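Fatty acid synthase 1, isoform A (Drosophila melanogaster, PDB 6FN6) probably builds long-chain saturated fatty acids from acetyl-CoA and malonyl-CoA with NADPH, this chain being its dehydratase, enoylreductase and ketoreductase region. Local coordinates at residues Arg283-Asp288 and Arg554-Glu559; Thr530-Gln535 and Gly548-Phe553; Phe1056-Ser1061 and Ser1079-Ile1084. One frame throughout, in Å; residues are numbered along the deposited sequence.

Contact 1. Residues Arg283-Asp288 and Arg554-Glu559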
loop_
_atom_site.group_PDB
_atom_site.type_symbol
_atom_site.label_atom_id
_atom_site.label_comp_id
_atom_site.label_asym_id
_atom_site.label_seq_id
_atom_site.Cartn_x
_atom_site.Cartn_y
_atom_site.Cartn_z
ATOM N N ARG A 283 -6.089 -35.502 58.872
ATOM C CA ARG A 283 -5.367 -36.766 58.796
ATOM C C ARG A 283 -4.051 -36.614 58.042
ATOM O O ARG A 283 -3.015 -37.112 58.481
ATOM C CB ARG A 283 -6.238 -37.829 58.128
ATOM C CG ARG A 283 -5.670 -39.238 58.187
ATOM C CD ARG A 283 -6.744 -40.272 57.892
ATOM N NE ARG A 283 -6.191 -41.614 57.725
ATOM C CZ ARG A 283 -5.695 -42.077 56.583
ATOM N NH1 ARG A 283 -5.670 -41.307 55.502
ATOM N NH2 ARG A 283 -5.215 -43.311 56.517
ATOM N N LEU A 284 -4.097 -35.940 56.900
ATOM C CA LEU A 284 -2.899 -35.713 56.103
ATOM C C LEU A 284 -1.842 -34.968 56.915
ATOM O O LEU A 284 -0.658 -35.293 56.845
ATOM C CB LEU A 284 -3.237 -34.940 54.827
ATOM C CG LEU A 284 -4.037 -35.703 53.764
ATOM C CD1 LEU A 284 -4.282 -34.815 52.557
ATOM C CD2 LEU A 284 -3.349 -36.995 53.337
ATOM N N HIS A 285 -2.272 -33.965 57.676
ATOM C CA HIS A 285 -1.366 -33.225 58.552
ATOM C C HIS A 285 -0.761 -34.135 59.623
ATOM O O HIS A 285 0.429 -34.046 59.928
ATOM C CB HIS A 285 -2.094 -32.051 59.208
ATOM C CG HIS A 285 -2.283 -30.874 58.306
ATOM N ND1 HIS A 285 -1.513 -30.668 57.175
ATOM C CD2 HIS A 285 -3.149 -29.837 58.355
ATOM C CE1 HIS A 285 -1.899 -29.561 56.578
ATOM N NE2 HIS A 285 -2.895 -29.033 57.273
ATOM N N ALA A 286 -1.586 -35.003 60.196
ATOM C CA ALA A 286 -1.113 -35.946 61.199
ATOM C C ALA A 286 0.026 -36.785 60.626
ATOM O O ALA A 286 1.048 -36.992 61.283
ATOM C CB ALA A 286 -2.253 -36.837 61.678
ATOM N N LEU A 287 -0.152 -37.263 59.399
ATOM C CA LEU A 287 0.882 -38.040 58.721
ATOM C C LEU A 287 2.108 -37.181 58.431
ATOM O O LEU A 287 3.241 -37.648 58.529
ATOM C CB LEU A 287 0.347 -38.638 57.417
ATOM C CG LEU A 287 -0.736 -39.711 57.548
ATOM C CD1 LEU A 287 -1.488 -39.868 56.242
ATOM C CD2 LEU A 287 -0.123 -41.034 57.973
ATOM N N ASP A 288 1.873 -35.930 58.057
ATOM C CA ASP A 288 2.959 -35.002 57.771
ATOM C C ASP A 288 3.803 -34.758 59.020
ATOM O O ASP A 288 5.030 -34.715 58.953
ATOM C CB ASP A 288 2.407 -33.683 57.237
ATOM C CG ASP A 288 3.446 -32.883 56.478
ATOM O OD1 ASP A 288 4.644 -32.981 56.814
ATOM O OD2 ASP A 288 3.062 -32.163 55.533
ATOM N N ARG A 554 6.486 -28.010 64.297
ATOM C CA ARG A 554 6.320 -28.652 62.998
ATOM C C ARG A 554 5.765 -27.666 61.970
ATOM O O ARG A 554 5.030 -26.739 62.316
ATOM C CB ARG A 554 5.398 -29.866 63.122
ATOM C CG ARG A 554 5.862 -30.905 64.137
ATOM C CD ARG A 554 6.780 -31.955 63.519
ATOM N NE ARG A 554 8.031 -31.401 63.001
ATOM C CZ ARG A 554 9.177 -31.345 63.679
ATOM N NH1 ARG A 554 9.256 -31.798 64.925
ATOM N NH2 ARG A 554 10.255 -30.827 63.105
ATOM N N HIS A 555 6.130 -27.862 60.708
ATOM C CA HIS A 555 5.677 -26.986 59.631
ATOM C C HIS A 555 4.538 -27.628 58.845
ATOM O O HIS A 555 4.675 -28.736 58.328
ATOM C CB HIS A 555 6.837 -26.635 58.695
ATOM C CG HIS A 555 7.605 -27.824 58.208
ATOM N ND1 HIS A 555 7.086 -28.732 57.312
ATOM C CD2 HIS A 555 8.862 -28.243 58.483
ATOM C CE1 HIS A 555 7.988 -29.665 57.062
ATOM N NE2 HIS A 555 9.075 -29.390 57.760
ATOM N N LEU A 556 3.413 -26.923 58.771
ATOM C CA LEU A 556 2.215 -27.434 58.111
ATOM C C LEU A 556 1.968 -26.750 56.765
ATOM O O LEU A 556 2.124 -25.534 56.631
ATOM C CB LEU A 556 1.001 -27.248 59.019
ATOM C CG LEU A 556 0.728 -28.358 60.040
ATOM C CD1 LEU A 556 1.968 -28.690 60.855
ATOM C CD2 LEU A 556 -0.409 -27.949 60.960
ATOM N N LYS A 557 1.572 -27.546 55.774
ATOM C CA LYS A 557 1.269 -27.040 54.438
ATOM C C LYS A 557 0.004 -26.184 54.458
ATOM O O LYS A 557 -1.028 -26.609 54.977
ATOM C CB LYS A 557 1.091 -28.195 53.445
ATOM C CG LYS A 557 2.365 -28.964 53.109
ATOM C CD LYS A 557 2.034 -30.296 52.437
ATOM C CE LYS A 557 3.256 -31.190 52.258
ATOM N NZ LYS A 557 3.983 -31.439 53.531
ATOM N N LEU A 558 0.087 -24.980 53.902
ATOM C CA LEU A 558 -1.061 -24.074 53.873
ATOM C C LEU A 558 -2.001 -24.419 52.712
ATOM O O LEU A 558 -1.556 -24.797 51.626
ATOM C CB LEU A 558 -0.592 -22.620 53.777
ATOM C CG LEU A 558 0.159 -22.101 55.011
ATOM C CD1 LEU A 558 0.824 -20.765 54.727
ATOM C CD2 LEU A 558 -0.767 -21.987 56.217
ATOM N N GLU A 559 -3.301 -24.273 52.954
ATOM C CA GLU A 559 -4.335 -24.676 52.000
ATOM C C GLU A 559 -4.605 -23.672 50.879
ATOM O O GLU A 559 -5.060 -24.055 49.802
ATOM C CB GLU A 559 -5.646 -24.931 52.759
ATOM C CG GLU A 559 -6.829 -25.398 51.901
ATOM C CD GLU A 559 -6.629 -26.776 51.296
ATOM O OE1 GLU A 559 -5.523 -27.341 51.432
ATOM O OE2 GLU A 559 -7.584 -27.296 50.680
#
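The imidazole of His285 lies under Leu556, whose CG sits 4.3 Å from the ring centroid and only 9° off the ring normal, a CH-pi contact over one face. Leucine suits this place because CG and its CD2 branch together cover the flat ring. With CG anti to the carbonyl carbon (chi1 -78°), the histidine ring swings from the helix flank toward the strand. Its rim then comes up to the backbone: His285 CE1 is 3.5 Å from Lys557 O, which lies near the ring plane. Both His285 and Leu556 are buried, and Leu275 is a further neighbour of the histidine.

The solvent side is confined to Lys557. This residue is exposed, its methylenes spanning from the strand to Asp288 while its side chain also touches Glu262. Lys557 NZ meets Asp288 OD2 in a salt bridge whose modelled length of 2.3 Å is doubtfully short. Asp288 itself is buried, and its OD1 accepts a hydrogen bond from Gln292 NE2.

Gln292 also bonds Arg554 NE and His555 O, and Arg554 forms a salt bridge with Glu296, extending the polar seam along the helix. The axes of the short segments approach to 9.1 Å, their directions 144° apart, nearer antiparallel than parallel. The contact thus joins helix 279-296, beside a sheet whose strand order is that of a class I methyltransferase fold, to strand 549-557 of the pseudo-ketoreductase, consistent with the pseudo-methyltransferase and pseudo-ketoreductase pair of animal fatty acid synthases.

Contact 2. Residues Thr530-Gln535 and Gly548-Phe553; sequences TLYRQQ and GAWGTF
Trp550 lies flat against the side chain of Gln535 and turns its benzo edge to Tyr532. Gln535 CG sits over the five-membered ring, 3.5 Å from its centroid; the bend at chi2 (63°) folds the chain back over the indole, and the amide lies with its plane 8° from the ring's. Glutamine fits because its methylenes can cover an aromatic face while its amide remains polar: NE2 bonds Asn269 OD1, and OE1 accepts from Lys538 NZ.

The pairing with Tyr532 is different. Its planes stand at 64° with centroids 5.6 Å apart, an offset edge-to-face stack in which CZ2 and CH2 of Trp550 approach the phenol, whose OH bonds Glu523 O. On the pyrrole side, Trp550 NE1 gives a weak, bent hydrogen bond to Leu531 O at 3.3 Å, and Leu531 CD1 packs beside the same nitrogen. Without the indole of Trp550, with an alanine here, the Gln535 methylenes and the Tyr532 ring would probably lose their partner and a gap would open.

Helix 530-536 connects parallel strands 512-517 and 542-546, and Trp550 packs on it from the antiparallel strand that follows this beta-alpha-beta crossover of the Rossmann-like pseudo-ketoreductase.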
loop_
_atom_site.group_PDB
_atom_site.type_symbol
_atom_site.label_atom_id
_atom_site.label_comp_id
_atom_site.label_asym_id
_atom_site.label_seq_id
_atom_site.Cartn_x
_atom_site.Cartn_y
_atom_site.Cartn_z
ATOM N N THR A 530 10.437 -36.692 87.397
ATOM C CA THR A 530 9.283 -37.370 86.808
ATOM C C THR A 530 8.795 -36.658 85.547
ATOM O O THR A 530 8.292 -37.289 84.615
ATOM C CB THR A 530 8.115 -37.464 87.816
ATOM O OG1 THR A 530 6.983 -38.080 87.187
ATOM C CG2 THR A 530 7.715 -36.082 88.326
ATOM N N LEU A 531 8.945 -35.339 85.529
ATOM C CA LEU A 531 8.529 -34.531 84.393
ATOM C C LEU A 531 9.354 -34.852 83.150
ATOM O O LEU A 531 8.810 -35.101 82.072
ATOM C CB LEU A 531 8.660 -33.045 84.741
ATOM C CG LEU A 531 8.452 -32.026 83.620
ATOM C CD1 LEU A 531 7.066 -32.158 83.009
ATOM C CD2 LEU A 531 8.682 -30.616 84.147
ATOM N N TYR A 532 10.672 -34.835 83.313
ATOM C CA TYR A 532 11.600 -35.022 82.207
ATOM C C TYR A 532 11.827 -36.487 81.819
ATOM O O TYR A 532 12.042 -36.792 80.647
ATOM C CB TYR A 532 12.953 -34.400 82.562
ATOM C CG TYR A 532 12.939 -32.897 82.718
ATOM C CD1 TYR A 532 12.503 -32.309 83.898
ATOM C CD2 TYR A 532 13.378 -32.067 81.699
ATOM C CE1 TYR A 532 12.496 -30.936 84.053
ATOM C CE2 TYR A 532 13.374 -30.690 81.845
ATOM C CZ TYR A 532 12.932 -30.131 83.023
ATOM O OH TYR A 532 12.928 -28.762 83.172
ATOM N N ARG A 533 11.786 -37.384 82.802
ATOM C CA ARG A 533 12.223 -38.768 82.594
ATOM C C ARG A 533 11.442 -39.478 81.488
ATOM O O ARG A 533 12.037 -39.978 80.536
ATOM C CB ARG A 533 12.113 -39.562 83.906
ATOM C CG ARG A 533 12.891 -40.882 83.907
ATOM C CD ARG A 533 12.679 -41.679 85.193
ATOM N NE ARG A 533 11.361 -42.305 85.286
ATOM C CZ ARG A 533 11.114 -43.579 84.984
ATOM N NH1 ARG A 533 12.094 -44.388 84.585
ATOM N NH2 ARG A 533 9.883 -44.061 85.100
ATOM N N GLN A 534 10.119 -39.516 81.598
ATOM C CA GLN A 534 9.309 -40.214 80.603
ATOM C C GLN A 534 9.507 -39.605 79.218
ATOM O O GLN A 534 9.497 -40.314 78.209
ATOM C CB GLN A 534 7.824 -40.176 80.970
ATOM C CG GLN A 534 6.970 -41.122 80.128
ATOM C CD GLN A 534 5.551 -40.623 79.920
ATOM O OE1 GLN A 534 4.885 -40.190 80.861
ATOM N NE2 GLN A 534 5.083 -40.679 78.677
ATOM N N GLN A 535 9.695 -38.290 79.174
ATOM C CA GLN A 535 9.867 -37.593 77.908
ATOM C C GLN A 535 11.213 -37.909 77.276
ATOM O O GLN A 535 11.288 -38.251 76.095
ATOM C CB GLN A 535 9.732 -36.083 78.101
ATOM C CG GLN A 535 9.827 -35.304 76.803
ATOM C CD GLN A 535 8.705 -35.643 75.846
ATOM O OE1 GLN A 535 7.693 -36.224 76.238
ATOM N NE2 GLN A 535 8.886 -35.296 74.581
ATOM N N GLY A 548 3.171 -26.860 80.184
ATOM C CA GLY A 548 3.024 -28.165 80.800
ATOM C C GLY A 548 3.056 -29.339 79.841
ATOM O O GLY A 548 3.033 -30.493 80.273
ATOM N N ALA A 549 3.116 -29.054 78.543
ATOM C CA ALA A 549 3.078 -30.107 77.533
ATOM C C ALA A 549 4.354 -30.145 76.703
ATOM O O ALA A 549 4.810 -29.122 76.191
ATOM C CB ALA A 549 1.873 -29.919 76.624
ATOM N N TRP A 550 4.927 -31.338 76.583
ATOM C CA TRP A 550 6.073 -31.554 75.714
ATOM C C TRP A 550 5.611 -31.619 74.267
ATOM O O TRP A 550 4.521 -32.112 73.977
ATOM C CB TRP A 550 6.807 -32.839 76.095
ATOM C CG TRP A 550 7.539 -32.743 77.396
ATOM C CD1 TRP A 550 7.194 -33.332 78.575
ATOM C CD2 TRP A 550 8.750 -32.016 77.647
ATOM N NE1 TRP A 550 8.112 -33.016 79.547
ATOM C CE2 TRP A 550 9.078 -32.212 79.002
ATOM C CE3 TRP A 550 9.588 -31.223 76.857
ATOM C CZ2 TRP A 550 10.206 -31.641 79.586
ATOM C CZ3 TRP A 550 10.709 -30.659 77.439
ATOM C CH2 TRP A 550 11.006 -30.869 78.791
ATOM N N GLY A 551 6.444 -31.127 73.359
ATOM C CA GLY A 551 6.119 -31.154 71.947
ATOM C C GLY A 551 7.258 -30.704 71.056
ATOM O O GLY A 551 8.403 -30.594 71.490
ATOM N N THR A 552 6.929 -30.439 69.799
ATOM C CA THR A 552 7.906 -29.993 68.818
ATOM C C THR A 552 7.309 -28.882 67.966
ATOM O O THR A 552 6.100 -28.644 68.003
ATOM C CB THR A 552 8.345 -31.142 67.894
ATOM O OG1 THR A 552 7.214 -31.623 67.158
ATOM C CG2 THR A 552 8.934 -32.283 68.701
ATOM N N PHE A 553 8.162 -28.194 67.215
ATOM C CA PHE A 553 7.701 -27.219 66.234
ATOM C C PHE A 553 7.682 -27.856 64.853
ATOM O O PHE A 553 8.726 -28.212 64.309
ATOM C CB PHE A 553 8.585 -25.976 66.240
ATOM C CG PHE A 553 8.286 -25.034 67.364
ATOM C CD1 PHE A 553 7.170 -24.221 67.319
ATOM C CD2 PHE A 553 9.116 -24.967 68.469
ATOM C CE1 PHE A 553 6.885 -23.352 68.352
ATOM C CE2 PHE A 553 8.838 -24.100 69.509
ATOM C CZ PHE A 553 7.720 -23.293 69.450
#

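Contact 3. Residues Phe1056-Ser1061 and Ser1079-Ile1084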
loop_
_atom_site.group_PDB
_atom_site.type_symbol
_atom_site.label_atom_id
_atom_site.label_comp_id
_atom_site.label_asym_id
_atom_site.label_seq_id
_atom_site.Cartn_x
_atom_site.Cartn_y
_atom_site.Cartn_z
ATOM N N PHE A 1056 6.499 -6.417 60.348
ATOM C CA PHE A 1056 7.861 -6.516 60.844
ATOM C C PHE A 1056 8.379 -7.873 60.403
ATOM O O PHE A 1056 8.137 -8.884 61.064
ATOM C CB PHE A 1056 7.919 -6.372 62.367
ATOM C CG PHE A 1056 9.315 -6.222 62.913
ATOM C CD1 PHE A 1056 10.123 -7.332 63.102
ATOM C CD2 PHE A 1056 9.811 -4.976 63.259
ATOM C CE1 PHE A 1056 11.405 -7.199 63.610
ATOM C CE2 PHE A 1056 11.092 -4.840 63.769
ATOM C CZ PHE A 1056 11.888 -5.956 63.944
ATOM N N ILE A 1057 9.075 -7.892 59.272
ATOM C CA ILE A 1057 9.441 -9.142 58.618
ATOM C C ILE A 1057 10.957 -9.300 58.560
ATOM O O ILE A 1057 11.680 -8.344 58.289
ATOM C CB ILE A 1057 8.814 -9.219 57.208
ATOM C CG1 ILE A 1057 7.292 -9.094 57.318
ATOM C CG2 ILE A 1057 9.209 -10.520 56.510
ATOM C CD1 ILE A 1057 6.565 -9.034 56.003
ATOM N N CYS A 1058 11.418 -10.518 58.827
ATOM C CA CYS A 1058 12.834 -10.861 58.765
ATOM C C CYS A 1058 13.064 -11.977 57.747
ATOM O O CYS A 1058 12.556 -13.084 57.917
ATOM C CB CYS A 1058 13.343 -11.301 60.142
ATOM S SG CYS A 1058 13.119 -10.093 61.477
ATOM N N PHE A 1059 13.820 -11.686 56.690
ATOM C CA PHE A 1059 14.135 -12.691 55.672
ATOM C C PHE A 1059 15.498 -13.342 55.898
ATOM O O PHE A 1059 16.420 -12.710 56.412
ATOM C CB PHE A 1059 14.098 -12.069 54.273
ATOM C CG PHE A 1059 12.741 -11.581 53.863
ATOM C CD1 PHE A 1059 11.843 -12.440 53.250
ATOM C CD2 PHE A 1059 12.361 -10.271 54.088
ATOM C CE1 PHE A 1059 10.591 -12.001 52.871
ATOM C CE2 PHE A 1059 11.109 -9.825 53.711
ATOM C CZ PHE A 1059 10.223 -10.692 53.101
ATOM N N SER A 1060 15.614 -14.606 55.499
ATOM C CA SER A 1060 16.863 -15.352 55.634
ATOM C C SER A 1060 16.733 -16.747 55.026
ATOM O O SER A 1060 15.650 -17.155 54.610
ATOM C CB SER A 1060 17.271 -15.462 57.104
ATOM O OG SER A 1060 16.223 -16.015 57.880
ATOM N N SER A 1061 17.853 -17.465 54.969
ATOM C CA SER A 1061 17.871 -18.854 54.517
ATOM C C SER A 1061 18.147 -19.793 55.693
ATOM O O SER A 1061 18.634 -19.363 56.738
ATOM C CB SER A 1061 18.921 -19.049 53.423
ATOM O OG SER A 1061 18.907 -20.379 52.935
ATOM N N SER A 1079 17.722 -18.294 64.684
ATOM C CA SER A 1079 17.082 -18.608 65.954
ATOM C C SER A 1079 16.668 -17.329 66.673
ATOM O O SER A 1079 15.563 -17.233 67.205
ATOM C CB SER A 1079 18.019 -19.431 66.838
ATOM O OG SER A 1079 17.415 -19.716 68.088
ATOM N N ALA A 1080 17.564 -16.350 66.679
ATOM C CA ALA A 1080 17.303 -15.071 67.326
ATOM C C ALA A 1080 16.129 -14.340 66.668
ATOM O O ALA A 1080 15.216 -13.877 67.352
ATOM C CB ALA A 1080 18.550 -14.207 67.291
ATOM N N MET A 1081 16.162 -14.228 65.343
ATOM C CA MET A 1081 15.102 -13.544 64.606
ATOM C C MET A 1081 13.755 -14.234 64.806
ATOM O O MET A 1081 12.715 -13.578 64.877
ATOM C CB MET A 1081 15.437 -13.480 63.116
ATOM C CG MET A 1081 16.537 -12.492 62.779
ATOM S SD MET A 1081 16.827 -12.365 61.008
ATOM C CE MET A 1081 18.178 -11.194 60.971
ATOM N N GLU A 1082 13.784 -15.562 64.868
ATOM C CA GLU A 1082 12.586 -16.349 65.134
ATOM C C GLU A 1082 11.953 -15.928 66.454
ATOM O O GLU A 1082 10.750 -15.688 66.535
ATOM C CB GLU A 1082 12.918 -17.844 65.173
ATOM C CG GLU A 1082 13.263 -18.447 63.820
ATOM C CD GLU A 1082 13.835 -19.848 63.939
ATOM O OE1 GLU A 1082 13.782 -20.420 65.051
ATOM O OE2 GLU A 1082 14.340 -20.376 62.923
ATOM N N ARG A 1083 12.783 -15.840 67.486
ATOM C CA ARG A 1083 12.311 -15.516 68.825
ATOM C C ARG A 1083 11.791 -14.079 68.878
ATOM O O ARG A 1083 10.758 -13.806 69.487
ATOM C CB ARG A 1083 13.438 -15.710 69.844
ATOM C CG ARG A 1083 12.972 -15.857 71.281
ATOM C CD ARG A 1083 12.294 -17.202 71.485
ATOM N NE ARG A 1083 12.087 -17.517 72.900
ATOM C CZ ARG A 1083 10.939 -17.361 73.553
ATOM N NH1 ARG A 1083 9.862 -16.883 72.937
ATOM N NH2 ARG A 1083 10.868 -17.687 74.836
ATOM N N ILE A 1084 12.520 -13.163 68.249
ATOM C CA ILE A 1084 12.116 -11.763 68.205
ATOM C C ILE A 1084 10.689 -11.619 67.675
ATOM O O ILE A 1084 9.878 -10.887 68.241
ATOM C CB ILE A 1084 13.099 -10.938 67.358
ATOM C CG1 ILE A 1084 14.453 -10.859 68.064
ATOM C CG2 ILE A 1084 12.539 -9.535 67.094
ATOM C CD1 ILE A 1084 15.553 -10.193 67.249
#
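Ile1084, which packs on Phe1056, has its backbone N bonded to Ala1080 O at 2.9 Å, part of the regular helix that presents its side chain to the strand. No hydrogen bond crosses from strand to helix here; what meets between them is apolar surface. Ile1084 CG2 does the touching, 4.3 Å from Phe1056 CE1 and oblique to the ring. The CD1 end of the isoleucine is farther off, Ile1084 CD1 lying 6.3 Å from Phe1056 CE1. The large phenyl ring does the reaching across the gap, and the methyl of the beta-branched residue meets it. The phenyl ring has a further partner in Arg1088, with which it makes a cation-pi pair.

One helical turn earlier the backbones come closest. The first torsion of Met1081 (chi1 -73°) sets CG anti to the carbonyl carbon, and beyond it the chain is fully extended, so the thioether sulfur, Met1081 SD, passes Cys1058 CB at 3.7 Å, the terminal methyl lying beyond. The thiol is less close: Cys1058 SG is 4.4 Å from Met1081 SD. A small residue on the strand and a long, unbranched one on the helix are therefore complementary, and the two CA atoms can stay 6.8 Å apart. Met1081 also rests on Ala1012.

Past this apolar patch the strand turns polar, with Ser1060 OG hydrogen-bonded to Asn1078 OD1. In the ketoreductase domain, strand 1055-1060 runs parallel between 1005-1011 and 1096-1099, and helix 1072-1090 packs on it next to helix 1034-1049, which also touches Phe1056 and Ile1084. From helix 1072-1090, Ser1079 bonds Gly495 O and Glu1082 bonds Gly498 N, so one helix both covers the ketoreductase strand and meets the pseudo-ketoreductase domain at helix 496-504.

From the N terminus, helix 279-296 supplies the first half of contact 1, whose partner follows 266 residues later. Near the end of that long excursion contact 2 opens at helix 530-536 and closes after a short loop on strand 549-557. The same strand then runs on to close contact 1, so the small loop lies wholly within the large one. Contact 3 follows separately downstream, closing a loop of 17 residues in the ketoreductase domain. Contact 1 ties what is probably the methyltransferase-like part to the pseudo-ketoreductase, and contact 2 packs the latter's own core. Strands 257-268 and 1162-1168 lie between strand 549-557 and the ketoreductase strands of contact 3.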